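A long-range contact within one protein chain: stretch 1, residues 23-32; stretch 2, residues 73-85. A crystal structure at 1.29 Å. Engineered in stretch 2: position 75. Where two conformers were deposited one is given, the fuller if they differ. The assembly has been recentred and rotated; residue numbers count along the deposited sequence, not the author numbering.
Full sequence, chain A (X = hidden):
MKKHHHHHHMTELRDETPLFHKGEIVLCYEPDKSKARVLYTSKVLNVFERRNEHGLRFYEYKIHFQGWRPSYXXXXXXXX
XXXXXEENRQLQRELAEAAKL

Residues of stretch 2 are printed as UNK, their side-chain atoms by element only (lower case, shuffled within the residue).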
# COMPACT_ATOMS: atom_id res chain seq x y z
N GLY A 23 8.99 4.13 -7.41
CA GLY A 23 8.68 3.75 -8.78
C GLY A 23 7.95 2.43 -8.90
O GLY A 23 7.39 2.13 -9.94
N GLU A 24 7.97 1.64 -7.84
CA GLU A 24 7.34 0.31 -7.86
C GLU A 24 5.82 0.40 -7.94
O GLU A 24 5.21 1.27 -7.32
CB GLU A 24 7.72 -0.46 -6.60
CG GLU A 24 7.39 -1.94 -6.64
CD GLU A 24 7.87 -2.69 -5.42
OE1 GLU A 24 8.46 -2.08 -4.51
OE2 GLU A 24 7.66 -3.92 -5.36
N ILE A 25 5.24 -0.50 -8.72
CA ILE A 25 3.79 -0.68 -8.72
C ILE A 25 3.46 -1.66 -7.61
O ILE A 25 4.04 -2.74 -7.52
CB ILE A 25 3.25 -1.22 -10.06
CG1 ILE A 25 3.65 -0.30 -11.22
CG2 ILE A 25 1.73 -1.37 -10.00
CD1 ILE A 25 3.23 1.15 -11.06
N VAL A 26 2.54 -1.26 -6.75
CA VAL A 26 2.11 -2.05 -5.59
C VAL A 26 0.60 -2.04 -5.49
O VAL A 26 -0.07 -1.20 -6.10
CB VAL A 26 2.74 -1.50 -4.28
CG1 VAL A 26 4.27 -1.55 -4.34
CG2 VAL A 26 2.24 -0.07 -3.99
N LEU A 27 0.04 -2.97 -4.74
CA LEU A 27 -1.40 -3.01 -4.53
C LEU A 27 -1.67 -2.62 -3.09
O LEU A 27 -1.06 -3.16 -2.16
CB LEU A 27 -1.95 -4.40 -4.86
CG LEU A 27 -1.51 -4.97 -6.21
CD1 LEU A 27 -2.12 -6.35 -6.46
CD2 LEU A 27 -1.82 -4.04 -7.39
N CYS A 28 -2.57 -1.67 -2.90
CA CYS A 28 -2.82 -1.08 -1.58
C CYS A 28 -4.23 -1.39 -1.11
O CYS A 28 -5.20 -1.13 -1.80
CB CYS A 28 -2.66 0.45 -1.65
SG CYS A 28 -2.83 1.29 -0.05
N TYR A 29 -4.34 -1.90 0.11
CA TYR A 29 -5.65 -2.17 0.71
C TYR A 29 -6.41 -0.89 1.00
O TYR A 29 -5.86 0.09 1.48
CB TYR A 29 -5.53 -3.00 1.99
CG TYR A 29 -5.45 -4.48 1.77
CD1 TYR A 29 -6.54 -5.19 1.28
CD2 TYR A 29 -4.28 -5.17 2.01
CE1 TYR A 29 -6.47 -6.54 1.08
CE2 TYR A 29 -4.19 -6.53 1.81
CZ TYR A 29 -5.30 -7.21 1.34
OH TYR A 29 -5.26 -8.57 1.11
N GLU A 30 -7.70 -0.94 0.71
CA GLU A 30 -8.65 0.09 1.12
C GLU A 30 -8.53 0.39 2.62
O GLU A 30 -8.62 -0.53 3.43
CB GLU A 30 -10.08 -0.39 0.82
CG GLU A 30 -11.20 0.38 1.49
CD GLU A 30 -11.31 1.76 0.94
OE1 GLU A 30 -11.69 1.87 -0.26
OE2 GLU A 30 -11.04 2.73 1.68
N PRO A 31 -8.33 1.66 3.01
CA PRO A 31 -8.16 1.96 4.43
C PRO A 31 -9.47 2.03 5.24
O PRO A 31 -9.44 1.91 6.45
CB PRO A 31 -7.49 3.34 4.41
CG PRO A 31 -7.95 3.97 3.17
CD PRO A 31 -8.03 2.84 2.17
N ASP A 32 -10.58 2.25 4.57
CA ASP A 32 -11.89 2.34 5.24
C ASP A 32 -12.35 0.95 5.69
O ASP A 32 -12.67 0.09 4.88
CB ASP A 32 -12.89 2.98 4.27
CG ASP A 32 -14.25 3.21 4.88
OD1 ASP A 32 -14.52 2.73 6.00
OD2 ASP A 32 -15.05 3.91 4.22
N UNK A 73 -3.12 11.33 -3.35
CA UNK A 73 -1.87 10.69 -2.88
C UNK A 73 -1.85 10.65 -1.35
O UNK A 73 -2.25 11.61 -0.69
c UNK A 73 -0.46 11.40 -4.92
o UNK A 73 -1.21 10.68 -5.61
c UNK A 73 -0.63 11.44 -3.40
o UNK A 73 0.43 12.12 -5.42
N UNK A 74 -1.35 9.54 -0.81
CA UNK A 74 -1.34 9.27 0.64
C UNK A 74 -0.07 8.53 1.06
O UNK A 74 0.47 7.76 0.29
c UNK A 74 -2.53 8.37 1.03
n UNK A 74 -4.07 4.73 2.86
c UNK A 74 -4.59 5.57 1.98
n UNK A 74 -5.29 5.09 0.96
c UNK A 74 -4.96 7.91 1.27
c UNK A 74 -3.91 8.97 0.93
n UNK A 74 -4.44 6.88 2.16
N UNK A 75 0.37 8.75 2.30
CA UNK A 75 1.44 7.96 2.93
C UNK A 75 0.86 6.83 3.76
O UNK A 75 -0.02 7.03 4.58
c UNK A 75 2.33 8.86 3.79
N UNK A 76 1.38 5.63 3.53
CA UNK A 76 0.93 4.41 4.21
C UNK A 76 2.09 3.58 4.74
O UNK A 76 3.25 3.79 4.39
c UNK A 76 0.08 3.52 3.27
c UNK A 76 0.92 2.95 2.12
c UNK A 76 -1.12 4.28 2.72
N UNK A 77 1.74 2.62 5.59
CA UNK A 77 2.69 1.65 6.14
C UNK A 77 2.74 0.39 5.27
O UNK A 77 1.84 0.12 4.48
n UNK A 77 4.63 1.88 9.56
c UNK A 77 2.42 2.42 8.57
c UNK A 77 2.33 1.27 7.58
c UNK A 77 3.86 2.87 8.82
n UNK A 77 5.43 0.90 11.49
n UNK A 77 4.07 2.74 11.61
c UNK A 77 4.71 1.84 10.89
N UNK A 78 3.81 -0.38 5.42
CA UNK A 78 4.03 -1.55 4.57
C UNK A 78 2.92 -2.56 4.71
O UNK A 78 2.64 -3.35 3.79
c UNK A 78 5.39 -2.21 4.90
N UNK A 79 2.26 -2.55 5.85
CA UNK A 79 1.30 -3.60 6.17
C UNK A 79 0.11 -3.61 5.22
O UNK A 79 -0.56 -4.63 5.06
c UNK A 79 1.93 -3.58 8.59
c UNK A 79 0.79 -3.47 7.61
o UNK A 79 0.18 -2.19 7.77
N UNK A 80 -0.17 -2.48 4.59
CA UNK A 80 -1.34 -2.39 3.71
C UNK A 80 -0.97 -2.57 2.24
O UNK A 80 -1.84 -2.50 1.37
c UNK A 80 -2.58 -0.95 5.37
c UNK A 80 -2.14 -1.08 3.91
c UNK A 80 -1.34 0.14 3.47
N UNK A 81 0.30 -2.84 1.99
CA UNK A 81 0.82 -2.99 0.62
C UNK A 81 1.13 -4.43 0.27
O UNK A 81 1.57 -5.22 1.12
c UNK A 81 1.88 -0.63 0.61
c UNK A 81 3.21 0.09 0.36
c UNK A 81 2.08 -2.14 0.44
c UNK A 81 0.79 -0.13 -0.32
N UNK A 82 0.89 -4.77 -0.98
CA UNK A 82 1.24 -6.07 -1.56
C UNK A 82 2.07 -5.90 -2.81
O UNK A 82 1.85 -4.98 -3.60
c UNK A 82 -0.01 -6.86 -1.92
c UNK A 82 -2.19 -7.96 -1.32
c UNK A 82 -0.92 -7.33 -0.77
c UNK A 82 -0.19 -8.29 0.16
N UNK A 83 3.00 -6.82 -3.00
CA UNK A 83 3.76 -6.91 -4.24
C UNK A 83 2.86 -7.22 -5.43
O UNK A 83 1.85 -7.91 -5.31
c UNK A 83 6.89 -6.62 -3.68
c UNK A 83 7.95 -6.20 -2.69
n UNK A 83 8.91 -5.27 -3.32
c UNK A 83 4.84 -7.99 -4.11
c UNK A 83 5.95 -7.66 -3.12
N UNK A 84 3.25 -6.70 -6.59
CA UNK A 84 2.47 -6.78 -7.83
C UNK A 84 2.67 -8.11 -8.57
O UNK A 84 2.97 -8.14 -9.75
o UNK A 84 2.31 -4.80 -10.89
c UNK A 84 1.88 -5.42 -9.89
o UNK A 84 0.72 -5.89 -9.79
c UNK A 84 2.84 -5.61 -8.74
N UNK A 85 2.53 -9.19 -7.83
CA UNK A 85 2.63 -10.55 -8.37
C UNK A 85 1.33 -10.99 -9.03
O UNK A 85 0.27 -10.43 -8.78
c UNK A 85 4.24 -11.24 -6.54
o UNK A 85 1.83 -11.52 -6.33
c UNK A 85 2.93 -11.56 -7.26
O HOH W 1 5.54 -4.92 -6.78
O HOH W 2 -4.40 2.34 2.70

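Position 73 carries two carbons, the second bearing two oxygens, a short carboxylate out of reach of stretch 1: D73. At 74 three carbons lead to a nitrogen and then to a carbon holding two more nitrogens. This planar group is the guanidinium of R74; P31 CG lies over one of its faces, 3.6 Å from R74 NH1, and a water joins R74 NH2 (2.4 Å) to Y29 O (2.9 Å).

A lone carbon at 75, exposed and remote from stretch 1, gives A75, an engineered residue. Position 76 has three carbons, branched at CB, and meets C28; it is V76, with CG1 4.4 Å from C28 SG. Position 77 repeats the chain of three carbons, nitrogen and a carbon with two nitrogens, but makes no contact with stretch 1: R77. The single carbon of 78 marks A78. At 79 CB bears one oxygen and one carbon, as in threonine, and points away from stretch 1: T79.

Three carbons branching at CB identify 80 as V80. Its CG2 lies 4.0 Å from C28 SG, while its backbone O accepts a hydrogen bond from Y29 N (2.9 Å). Position 81 has four carbons forked at the second, hence leucine; L81 CD2 packs 3.7 Å from C28 CB and 3.9 Å from V26 CG2. The same forked set at 82 gives L82, whose CD1 reaches 4.0 Å from Y29 CE2 and whose CB is 4.3 Å from L27 CB.

Four carbons in a row ending in nitrogen make 83 a lysine. Although CA-to-CB points away, the chain bends back so that K83 NZ forms a salt bridge with E24 OE2 at 2.7 Å. Position 84, two carbons with two oxygens on the second, is D84, its CB 3.3 Å from I25 O. The oxygen and carbon on CB at 85 define T85, which caps a helix starting just past the stretch.

The contact is built on an antiparallel pairing. L27 and L82 exchange two backbone hydrogen bonds, L27 N to L82 O (2.9 Å) and L82 N to L27 O (2.8 Å), and the bond from Y29 N continues the ladder. Alternation along the strands then sorts the side chains: L27 and L82 share one face, C28 and L81 the other. Beyond this apolar centre, the salt bridge and a water linking E24 OE2, I25 O and D84 N tie one end, while P31 and R74 meet near the other.

Stretch 2 73-85: DRAVRATVLLKDT
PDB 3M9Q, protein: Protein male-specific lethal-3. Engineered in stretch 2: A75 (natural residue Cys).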